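Local coordinates for protein aminotransferase (Psychrobacter arcticus 273-4, PDB 3IF2) that probably transfers amino groups between amino acids and keto acids with pyridoxal 5'-phosphate as cofactor, perhaps as a valine-pyruvate transaminase, at residues Val345-Leu348 with Lys349-Leu352; Ile433-Val436 with Val437-Leu440. All blocks are in the same frame, centred on the assembly; numbering follows the deposited sequence.

Contact 1. Residues Val345-Leu348 with Lys349-Leu352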
loop_
_atom_site.group_PDB
_atom_site.type_symbol
_atom_site.label_atom_id
_atom_site.label_comp_id
_atom_site.label_asym_id
_atom_site.label_seq_id
_atom_site.Cartn_x
_atom_site.Cartn_y
_atom_site.Cartn_z
ATOM N N VAL A 345 -12.101 29.833 -16.449
ATOM C CA VAL A 345 -12.138 30.216 -17.888
ATOM C C VAL A 345 -12.390 31.727 -18.067
ATOM O O VAL A 345 -11.723 32.367 -18.888
ATOM C CB VAL A 345 -13.207 29.409 -18.708
ATOM C CG1 VAL A 345 -13.357 29.958 -20.145
ATOM C CG2 VAL A 345 -12.883 27.930 -18.731
ATOM N N LYS A 346 -13.359 32.259 -17.304
ATOM C CA LYS A 346 -13.721 33.693 -17.285
ATOM C C LYS A 346 -12.443 34.490 -17.026
ATOM O O LYS A 346 -12.056 35.331 -17.855
ATOM C CB LYS A 346 -14.764 33.951 -16.158
ATOM C CG LYS A 346 -15.303 35.378 -15.839
ATOM C CD LYS A 346 -16.661 35.685 -16.486
ATOM C CE LYS A 346 -17.526 36.659 -15.634
ATOM N NZ LYS A 346 -16.824 37.927 -15.256
ATOM N N LEU A 347 -11.774 34.161 -15.912
ATOM C CA LEU A 347 -10.538 34.836 -15.484
ATOM C C LEU A 347 -9.392 34.717 -16.497
ATOM O O LEU A 347 -8.697 35.705 -16.738
ATOM C CB LEU A 347 -10.084 34.347 -14.107
ATOM C CG LEU A 347 -11.005 34.586 -12.905
ATOM C CD1 LEU A 347 -10.402 33.830 -11.701
ATOM C CD2 LEU A 347 -11.259 36.060 -12.595
ATOM N N LEU A 348 -9.228 33.541 -17.106
ATOM C CA LEU A 348 -8.181 33.320 -18.131
ATOM C C LEU A 348 -8.449 34.171 -19.373
ATOM O O LEU A 348 -7.519 34.760 -19.917
ATOM C CB LEU A 348 -8.002 31.827 -18.500
ATOM C CG LEU A 348 -7.342 30.925 -17.452
ATOM C CD1 LEU A 348 -7.485 29.484 -17.836
ATOM C CD2 LEU A 348 -5.881 31.252 -17.272
ATOM N N LYS A 349 -9.714 34.254 -19.787
ATOM C CA LYS A 349 -10.113 35.114 -20.915
ATOM C C LYS A 349 -9.974 36.617 -20.638
ATOM O O LYS A 349 -9.827 37.366 -21.577
ATOM C CB LYS A 349 -11.507 34.755 -21.463
ATOM C CG LYS A 349 -11.495 33.402 -22.206
ATOM C CD LYS A 349 -12.720 33.170 -23.087
ATOM C CE LYS A 349 -12.510 31.974 -24.050
ATOM N NZ LYS A 349 -11.390 32.130 -25.061
ATOM N N GLN A 350 -10.012 37.062 -19.381
ATOM C CA GLN A 350 -9.749 38.487 -19.054
ATOM C C GLN A 350 -8.255 38.780 -19.111
ATOM O O GLN A 350 -7.868 39.854 -19.542
ATOM C CB GLN A 350 -10.269 38.881 -17.676
ATOM C CG GLN A 350 -11.764 38.948 -17.615
ATOM C CD GLN A 350 -12.335 38.997 -16.190
ATOM O OE1 GLN A 350 -11.627 38.797 -15.187
ATOM N NE2 GLN A 350 -13.640 39.238 -16.107
ATOM N N ALA A 351 -7.435 37.839 -18.634
ATOM C CA ALA A 351 -5.967 37.973 -18.627
ATOM C C ALA A 351 -5.369 37.870 -20.054
ATOM O O ALA A 351 -4.736 38.800 -20.546
ATOM C CB ALA A 351 -5.353 36.913 -17.700
ATOM N N LEU A 352 -5.619 36.739 -20.702
ATOM C CA LEU A 352 -5.147 36.419 -22.054
ATOM C C LEU A 352 -6.421 36.529 -22.904
ATOM O O LEU A 352 -7.239 37.380 -22.579
ATOM C CB LEU A 352 -4.506 35.034 -22.017
ATOM C CG LEU A 352 -3.435 34.934 -20.900
ATOM C CD1 LEU A 352 -3.039 33.491 -20.586
ATOM C CD2 LEU A 352 -2.214 35.823 -21.235
#
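Leu347 O takes two backbone N-H groups: that of Ala351, at 3.1 Å from N to O, and, more weakly and with a bent N-H...O angle of 127°, that of Gln350. The backbone N-H of Gln350 is thus shared, because Gln350 N also lies 3.1 Å from Lys346 O, its regular alpha-helical acceptor. Before and after this pair the turn is regular, with Lys349 N bonded to Val345 O at 2.9 Å and Leu352 N to Leu348 O at the same length. These are the closing bonds of helix 324-351, and Leu352 is the first residue to leave helical torsions. In this class I/II aminotransferase fold the end of the long helix packs on strands 183-190, 357-360 and 367-372 and beside helix 423-441. Leu348 sends its branch to Leu368, Leu370 and Ile430, while Val345 meets Leu368 and Phe186. On the outer side the extended Gln350 chain runs back along the helix. Its CG rests 3.6 Å from Lys346 O, and OE1 comes 3.8 Å from CD2 of Leu347. Lys346 CG lies anti to the backbone N (chi1 177°), and bends further out bring NZ to 3.5 Å from Gln350 NE2, a proximity of two nitrogens. Lys349 leaves in another direction: its CB and CG lie beside Val345 O, and its NZ is hydrogen-bonded to the carbonyl of Glu184.

Contact 2. Residues Ile433-Val436 with Val437-Leu440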
loop_
_atom_site.group_PDB
_atom_site.type_symbol
_atom_site.label_atom_id
_atom_site.label_comp_id
_atom_site.label_asym_id
_atom_site.label_seq_id
_atom_site.Cartn_x
_atom_site.Cartn_y
_atom_site.Cartn_z
ATOM N N ILE A 433 0.004 34.564 -13.948
ATOM C CA ILE A 433 0.105 33.820 -15.223
ATOM C C ILE A 433 -0.145 34.754 -16.408
ATOM O O ILE A 433 0.579 34.698 -17.397
ATOM C CB ILE A 433 -0.879 32.625 -15.302
ATOM C CG1 ILE A 433 -0.444 31.499 -14.345
ATOM C CG2 ILE A 433 -0.960 32.057 -16.733
ATOM C CD1 ILE A 433 -1.499 30.431 -14.107
ATOM N N GLY A 434 -1.136 35.634 -16.287
ATOM C CA GLY A 434 -1.443 36.585 -17.337
ATOM C C GLY A 434 -0.333 37.593 -17.580
ATOM O O GLY A 434 0.052 37.827 -18.729
ATOM N N GLU A 435 0.188 38.181 -16.502
ATOM C CA GLU A 435 1.246 39.193 -16.598
ATOM C C GLU A 435 2.507 38.609 -17.225
ATOM O O GLU A 435 2.989 39.138 -18.227
ATOM C CB GLU A 435 1.536 39.841 -15.231
ATOM C CG GLU A 435 0.431 40.835 -14.795
ATOM C CD GLU A 435 0.497 41.248 -13.325
ATOM O OE1 GLU A 435 0.802 40.389 -12.462
ATOM O OE2 GLU A 435 0.199 42.430 -13.025
ATOM N N VAL A 436 2.975 37.483 -16.682
ATOM C CA VAL A 436 4.195 36.827 -17.181
ATOM C C VAL A 436 4.091 36.437 -18.670
ATOM O O VAL A 436 5.000 36.773 -19.451
ATOM C CB VAL A 436 4.608 35.619 -16.294
ATOM C CG1 VAL A 436 5.766 34.833 -16.915
ATOM C CG2 VAL A 436 4.977 36.106 -14.887
ATOM N N VAL A 437 2.971 35.808 -19.046
ATOM C CA VAL A 437 2.745 35.335 -20.425
ATOM C C VAL A 437 2.546 36.471 -21.429
ATOM O O VAL A 437 3.089 36.416 -22.533
ATOM C CB VAL A 437 1.575 34.309 -20.508
ATOM C CG1 VAL A 437 1.197 34.006 -21.959
ATOM C CG2 VAL A 437 1.939 33.016 -19.761
ATOM N N ARG A 438 1.765 37.488 -21.065
ATOM C CA ARG A 438 1.575 38.645 -21.948
ATOM C C ARG A 438 2.913 39.329 -22.224
ATOM O O ARG A 438 3.213 39.641 -23.370
ATOM C CB ARG A 438 0.589 39.661 -21.371
ATOM C CG ARG A 438 -0.896 39.270 -21.464
ATOM C CD ARG A 438 -1.804 40.512 -21.264
ATOM N NE ARG A 438 -1.455 41.278 -20.065
ATOM C CZ ARG A 438 -1.838 41.012 -18.810
ATOM N NH1 ARG A 438 -2.624 39.969 -18.511
ATOM N NH2 ARG A 438 -1.407 41.808 -17.826
ATOM N N GLU A 439 3.709 39.517 -21.169
ATOM C CA GLU A 439 5.042 40.147 -21.247
ATOM C C GLU A 439 5.963 39.370 -22.216
ATOM O O GLU A 439 6.721 39.994 -22.972
ATOM C CB GLU A 439 5.637 40.278 -19.823
ATOM C CG GLU A 439 6.877 41.152 -19.640
ATOM C CD GLU A 439 8.183 40.526 -20.111
ATOM O OE1 GLU A 439 8.310 39.278 -20.168
ATOM O OE2 GLU A 439 9.114 41.294 -20.416
ATOM N N LEU A 440 5.885 38.032 -22.183
ATOM C CA LEU A 440 6.646 37.147 -23.090
ATOM C C LEU A 440 6.211 37.318 -24.546
ATOM O O LEU A 440 7.069 37.485 -25.424
ATOM C CB LEU A 440 6.536 35.656 -22.686
ATOM C CG LEU A 440 7.417 35.068 -21.562
ATOM C CD1 LEU A 440 7.824 36.077 -20.461
ATOM C CD2 LEU A 440 6.727 33.807 -20.961
#
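Four successive i to i+4 bonds join Ile433-Val436 to Val437-Leu440 in unbroken alpha-helix, the shortest from Arg438 N to Gly434 O at 2.9 Å, each donor somewhat tilted from its acceptor's carbonyl plane. Arg438 folds back over the preceding turn. With CG anti to its carbonyl carbon (chi1 -76°) and the chain bent at chi3, its CG passes 3.2 Å from Gly434 O, and one face of the guanidinium lies over the Gly434-Glu435 backbone. NH1 is 3.4 Å from Gly434 C, close over a residue that has no side chain. NH2 reaches the aliphatic part of Glu435, 3.7 Å from CG, but the charged ends do not meet: OE2 stays 5.1 Å from NH2 and forms a salt bridge with Lys431; the carboxylate and guanidinium planes stand 52° apart. NH1 hydrogen-bonds Ala351 O at the end of helix 324-351; an alanine here would probably leave that carbonyl without this donor and uncover the Gly434 backbone. Apolar side chains one turn apart meet through their methyls: Ile433 CG2 and Val437 CG2 at 4.3 Å, Val436 CG1 and Leu440 CD2 equally far apart, with Leu440 CD1 beside Val436 O. Helix 423-441 turns Val436 and Val437 to Leu382 of helix 379-388, with Val436 also on Leu386; Leu440 touches Ile377 in the loop ahead of that helix, and Arg438 faces the loop residues Leu352 and Tyr355, between helix 324-351 and strand 357-360.

How the contacts relate
Along the chain contact 1 comes first, at the C-terminal end of helix 324-351; contact 2 follows near the end of helix 423-441, close to the C terminus. Each lies along about two turns of a single helix, contact 1 running off its end at Leu352; neither closes a loop, and the two lie in series, neither nested nor crossed. Between them the chain builds, among others, strands 357-360, 367-372 and 414-418 and helix 379-388. Their centres are about 12 Å apart, and they touch directly: the CD2 methyl of Leu352 packs on Val437 CG1, 3.9 Å away. Where they meet, the end of helix 324-351 is tied to helix 423-441 beside the six-stranded mixed sheet, away from the pyridoxal phosphate site.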